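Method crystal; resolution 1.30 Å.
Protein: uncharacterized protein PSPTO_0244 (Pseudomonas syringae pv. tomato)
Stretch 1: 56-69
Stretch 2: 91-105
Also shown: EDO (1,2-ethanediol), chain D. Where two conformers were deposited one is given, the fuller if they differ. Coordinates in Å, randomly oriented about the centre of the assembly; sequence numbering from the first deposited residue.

Stretch 1 56-69: TALSVEAYPYTEML
Stretch 2, residues 91-105: ESAVIGRGTQVRIDA

The two stretches run antiparallel as two short ladders separated by loops. Strand 57-60 pairs with 101-105, and strand 66-69 with the strand that begins at Ser92; the axes approach to 4.6 Å and 4.7 Å respectively, at 168° between their N-to-C directions. Strand residues keep extended angles, phi about -90 to -150° and psi near 100 to 165°. In the first ladder Leu58 faces Ile103 (Leu58 N to Ile103 O 2.9 Å, Ile103 N to Leu58 O 2.8 Å) and Val60 faces Val101 (Val60 N to Val101 O 2.8 Å, Val101 N to Val60 O 3.0 Å). In the second, Glu67 pairs with Ile95 and Leu69 with Ala93, the register having shifted by one. Between the ladders, Gly96 to Thr99 forms a type II turn. Gly98, at phi 90° and psi -4°, suits it because a CB would jam against the preceding carbonyl. Tyr63 clasps this turn: Tyr63 N donates to Thr99 O and Tyr63 O accepts from Gly98 N, both at 2.8 Å.

Tyr63 (chi1 t) points toward the second stretch, where its broad ring meets apolar chains. Ile95 (m, t) lays CD1 over one face, while Tyr63 CD1 lies 3.7 Å from Val101 CG1 and Tyr63 CE1 3.8 Å from Ile103 CD1. The hydroxyl donates to the carboxylate of the buried Glu67, Tyr63 OH to Glu67 OE1 2.7 Å. On the same side Leu69 CD1 meets Ile95 CD1 at 3.8 Å.

Across the sheet from Leu58, Val60, Val101 and Ile103, the first ladder carries Ala57, Ser59, Arg102 and Asp104: extended Arg102 (chi1-chi3 t) sets its guanidinium over Ala57 CB, and Arg102 NH1 donates to Ser59 OG (m) at 3.0 Å. Gln100 NE2 reaches Glu61 OE1 at 2.7 Å. Arg97, all t through chi3, lays its guanidinium face against Pro64 O, without a hydrogen bond; a water links Arg97 NH1 to Thr66 OG1. Ser92 OG (t) donates to Leu69 O at 2.7 Å.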

# COMPACT_ATOMS: atom_id res chain seq x y z
N THR A 56 2.37 -12.44 -17.35
CA THR A 56 3.31 -13.51 -17.60
C THR A 56 4.11 -13.78 -16.30
O THR A 56 3.80 -13.24 -15.25
CB THR A 56 4.22 -13.12 -18.82
OG1 THR A 56 4.86 -11.86 -18.56
CG2 THR A 56 3.39 -12.98 -20.12
N ALA A 57 5.17 -14.59 -16.40
CA ALA A 57 6.09 -14.79 -15.29
C ALA A 57 7.44 -14.15 -15.56
O ALA A 57 7.91 -14.11 -16.69
CB ALA A 57 6.26 -16.27 -15.00
N LEU A 58 8.04 -13.66 -14.49
CA LEU A 58 9.42 -13.19 -14.55
C LEU A 58 10.13 -13.54 -13.26
O LEU A 58 9.56 -13.57 -12.18
CB LEU A 58 9.54 -11.68 -14.92
CG LEU A 58 9.09 -10.56 -13.98
CD1 LEU A 58 9.94 -10.53 -12.73
CD2 LEU A 58 9.10 -9.18 -14.65
N SER A 59 11.39 -13.87 -13.41
CA SER A 59 12.23 -14.27 -12.29
C SER A 59 13.26 -13.17 -12.03
O SER A 59 13.87 -12.63 -12.97
CB SER A 59 12.93 -15.60 -12.59
OG SER A 59 12.00 -16.68 -12.66
N VAL A 60 13.47 -12.85 -10.76
CA VAL A 60 14.41 -11.83 -10.34
C VAL A 60 15.39 -12.47 -9.36
O VAL A 60 14.97 -13.07 -8.37
CB VAL A 60 13.66 -10.67 -9.66
CG1 VAL A 60 14.62 -9.50 -9.36
CG2 VAL A 60 12.49 -10.20 -10.52
N GLU A 61 16.69 -12.35 -9.62
CA GLU A 61 17.68 -13.01 -8.76
C GLU A 61 17.76 -12.38 -7.36
O GLU A 61 17.89 -13.10 -6.39
CB GLU A 61 19.06 -13.05 -9.43
CG GLU A 61 20.19 -13.63 -8.57
CD GLU A 61 19.85 -14.96 -7.91
OE1 GLU A 61 19.06 -15.73 -8.50
OE2 GLU A 61 20.37 -15.21 -6.80
N ALA A 62 17.67 -11.05 -7.28
CA ALA A 62 17.71 -10.34 -5.99
C ALA A 62 16.80 -9.14 -6.12
O ALA A 62 17.15 -8.15 -6.74
CB ALA A 62 19.13 -9.92 -5.65
N TYR A 63 15.60 -9.20 -5.54
CA TYR A 63 14.63 -8.15 -5.76
C TYR A 63 15.20 -6.83 -5.27
O TYR A 63 15.76 -6.77 -4.18
CB TYR A 63 13.29 -8.48 -5.08
CG TYR A 63 12.15 -7.77 -5.77
CD1 TYR A 63 11.67 -8.23 -6.99
CD2 TYR A 63 11.62 -6.60 -5.25
CE1 TYR A 63 10.67 -7.54 -7.67
CE2 TYR A 63 10.62 -5.89 -5.94
CZ TYR A 63 10.15 -6.38 -7.15
OH TYR A 63 9.17 -5.73 -7.87
N PRO A 64 15.10 -5.76 -6.07
CA PRO A 64 15.90 -4.57 -5.78
C PRO A 64 15.28 -3.65 -4.73
O PRO A 64 15.95 -2.73 -4.26
CB PRO A 64 15.95 -3.85 -7.12
CG PRO A 64 14.69 -4.27 -7.80
CD PRO A 64 14.54 -5.70 -7.43
N TYR A 65 14.01 -3.87 -4.41
CA TYR A 65 13.25 -3.01 -3.53
C TYR A 65 12.63 -3.84 -2.41
O TYR A 65 12.55 -5.06 -2.52
CB TYR A 65 12.10 -2.37 -4.30
CG TYR A 65 12.44 -1.77 -5.66
CD1 TYR A 65 13.63 -1.09 -5.89
CD2 TYR A 65 11.52 -1.83 -6.70
CE1 TYR A 65 13.92 -0.52 -7.13
CE2 TYR A 65 11.80 -1.26 -7.93
CZ TYR A 65 12.99 -0.59 -8.12
OH TYR A 65 13.24 -0.05 -9.35
N THR A 66 12.14 -3.18 -1.37
CA THR A 66 11.10 -3.78 -0.53
C THR A 66 9.79 -3.37 -1.17
O THR A 66 9.55 -2.21 -1.36
CB THR A 66 11.14 -3.28 0.91
OG1 THR A 66 12.45 -3.53 1.44
CG2 THR A 66 10.09 -3.98 1.75
N GLU A 67 8.94 -4.33 -1.51
CA GLU A 67 7.72 -4.02 -2.27
C GLU A 67 6.51 -4.80 -1.79
O GLU A 67 6.54 -6.02 -1.66
CB GLU A 67 7.95 -4.21 -3.78
CG GLU A 67 6.77 -3.74 -4.63
CD GLU A 67 7.10 -3.58 -6.12
OE1 GLU A 67 8.29 -3.59 -6.53
OE2 GLU A 67 6.12 -3.36 -6.87
N MSE A 68 5.44 -4.06 -1.52
CA MSE A 68 4.14 -4.61 -1.14
C MSE A 68 3.24 -4.62 -2.35
O MSE A 68 3.17 -3.63 -3.08
CB MSE A 68 3.48 -3.75 -0.08
CG MSE A 68 2.09 -4.24 0.29
SE MSE A 68 1.31 -2.94 1.42
CE MSE A 68 -0.15 -3.97 2.10
N LEU A 69 2.54 -5.74 -2.53
CA LEU A 69 1.56 -5.94 -3.62
C LEU A 69 0.18 -6.14 -3.02
O LEU A 69 0.05 -6.89 -2.06
CB LEU A 69 1.87 -7.22 -4.44
CG LEU A 69 3.17 -7.36 -5.24
CD1 LEU A 69 4.37 -7.61 -4.31
CD2 LEU A 69 3.04 -8.46 -6.27
N GLU A 91 -6.02 -9.77 -1.79
CA GLU A 91 -4.96 -10.38 -1.01
C GLU A 91 -3.67 -9.63 -1.26
O GLU A 91 -3.49 -9.02 -2.31
CB GLU A 91 -4.82 -11.87 -1.34
CG GLU A 91 -6.08 -12.64 -1.01
CD GLU A 91 -6.00 -14.12 -1.26
OE1 GLU A 91 -5.26 -14.58 -2.15
OE2 GLU A 91 -6.71 -14.86 -0.53
N SER A 92 -2.77 -9.69 -0.27
CA SER A 92 -1.56 -8.90 -0.28
C SER A 92 -0.37 -9.70 0.26
O SER A 92 -0.53 -10.65 1.04
CB SER A 92 -1.80 -7.65 0.58
OG SER A 92 -0.67 -6.80 0.58
N ALA A 93 0.82 -9.33 -0.20
CA ALA A 93 2.07 -9.89 0.27
C ALA A 93 3.16 -8.85 0.14
O ALA A 93 3.01 -7.84 -0.56
CB ALA A 93 2.45 -11.15 -0.50
N VAL A 94 4.28 -9.15 0.79
CA VAL A 94 5.48 -8.31 0.73
C VAL A 94 6.64 -9.14 0.18
O VAL A 94 6.84 -10.29 0.58
CB VAL A 94 5.89 -7.81 2.14
CG1 VAL A 94 7.10 -6.86 2.03
CG2 VAL A 94 4.72 -7.17 2.82
N ILE A 95 7.38 -8.56 -0.76
CA ILE A 95 8.67 -9.10 -1.22
C ILE A 95 9.75 -8.28 -0.52
O ILE A 95 9.85 -7.07 -0.73
CB ILE A 95 8.83 -8.96 -2.75
CG1 ILE A 95 7.69 -9.67 -3.48
CG2 ILE A 95 10.18 -9.50 -3.18
CD1 ILE A 95 7.65 -9.45 -5.00
N GLY A 96 10.54 -8.91 0.34
CA GLY A 96 11.60 -8.20 0.99
C GLY A 96 12.71 -7.86 0.03
O GLY A 96 12.91 -8.53 -1.02
N ARG A 97 13.48 -6.83 0.35
CA ARG A 97 14.65 -6.50 -0.46
C ARG A 97 15.62 -7.70 -0.49
O ARG A 97 15.89 -8.31 0.54
CB ARG A 97 15.33 -5.24 0.10
CG ARG A 97 16.15 -4.46 -0.90
CD ARG A 97 16.72 -3.18 -0.28
NE ARG A 97 17.34 -2.29 -1.27
CZ ARG A 97 16.76 -1.22 -1.85
NH1 ARG A 97 15.51 -0.83 -1.54
NH2 ARG A 97 17.46 -0.51 -2.75
N GLY A 98 16.14 -8.01 -1.68
CA GLY A 98 17.12 -9.07 -1.87
C GLY A 98 16.54 -10.44 -2.15
O GLY A 98 17.29 -11.38 -2.40
N THR A 99 15.22 -10.56 -2.13
CA THR A 99 14.57 -11.86 -2.33
C THR A 99 14.80 -12.40 -3.74
O THR A 99 14.61 -11.68 -4.72
CB THR A 99 13.05 -11.75 -2.08
OG1 THR A 99 12.79 -11.12 -0.82
CG2 THR A 99 12.40 -13.12 -2.05
N GLN A 100 15.20 -13.67 -3.83
CA GLN A 100 15.18 -14.37 -5.11
C GLN A 100 13.74 -14.78 -5.35
O GLN A 100 13.17 -15.55 -4.57
CB GLN A 100 16.09 -15.58 -5.10
CG GLN A 100 16.21 -16.24 -6.44
CD GLN A 100 16.87 -17.59 -6.35
OE1 GLN A 100 16.28 -18.54 -5.84
NE2 GLN A 100 18.08 -17.68 -6.87
N VAL A 101 13.10 -14.22 -6.36
CA VAL A 101 11.65 -14.37 -6.49
C VAL A 101 11.22 -14.51 -7.93
O VAL A 101 11.73 -13.81 -8.82
CB VAL A 101 10.90 -13.20 -5.79
CG1 VAL A 101 11.22 -11.87 -6.44
CG2 VAL A 101 9.39 -13.46 -5.75
N ARG A 102 10.27 -15.41 -8.15
CA ARG A 102 9.57 -15.51 -9.42
C ARG A 102 8.16 -14.98 -9.19
O ARG A 102 7.48 -15.37 -8.23
CB ARG A 102 9.55 -16.95 -9.93
CG ARG A 102 8.82 -17.14 -11.26
CD ARG A 102 9.08 -18.55 -11.74
NE ARG A 102 8.39 -18.90 -12.97
CZ ARG A 102 8.83 -18.62 -14.20
NH1 ARG A 102 9.94 -17.92 -14.41
NH2 ARG A 102 8.12 -19.03 -15.24
N ILE A 103 7.76 -14.06 -10.06
CA ILE A 103 6.47 -13.41 -10.02
C ILE A 103 5.70 -13.91 -11.23
O ILE A 103 6.04 -13.58 -12.35
CB ILE A 103 6.64 -11.87 -10.06
CG1 ILE A 103 7.55 -11.40 -8.91
CG2 ILE A 103 5.28 -11.16 -10.05
CD1 ILE A 103 7.92 -9.92 -8.91
N ASP A 104 4.69 -14.73 -10.98
CA ASP A 104 3.98 -15.44 -12.03
C ASP A 104 2.53 -14.95 -12.04
O ASP A 104 1.72 -15.38 -11.21
CB ASP A 104 4.07 -16.96 -11.81
CG ASP A 104 3.45 -17.77 -12.91
OD1 ASP A 104 2.86 -17.20 -13.84
OD2 ASP A 104 3.57 -19.00 -12.78
N ALA A 105 2.20 -14.06 -12.97
CA ALA A 105 0.88 -13.44 -13.08
C ALA A 105 0.04 -14.15 -14.12
O ALA A 105 0.49 -14.45 -15.22
CB ALA A 105 1.01 -11.96 -13.47
C1 EDO D . 12.69 -19.15 -7.01
O1 EDO D . 13.77 -19.19 -6.09
C2 EDO D . 12.89 -18.00 -7.98
O2 EDO D . 14.10 -18.19 -8.74
O HOH W 1 18.78 -13.36 -3.64
O HOH W 2 14.17 -1.13 0.97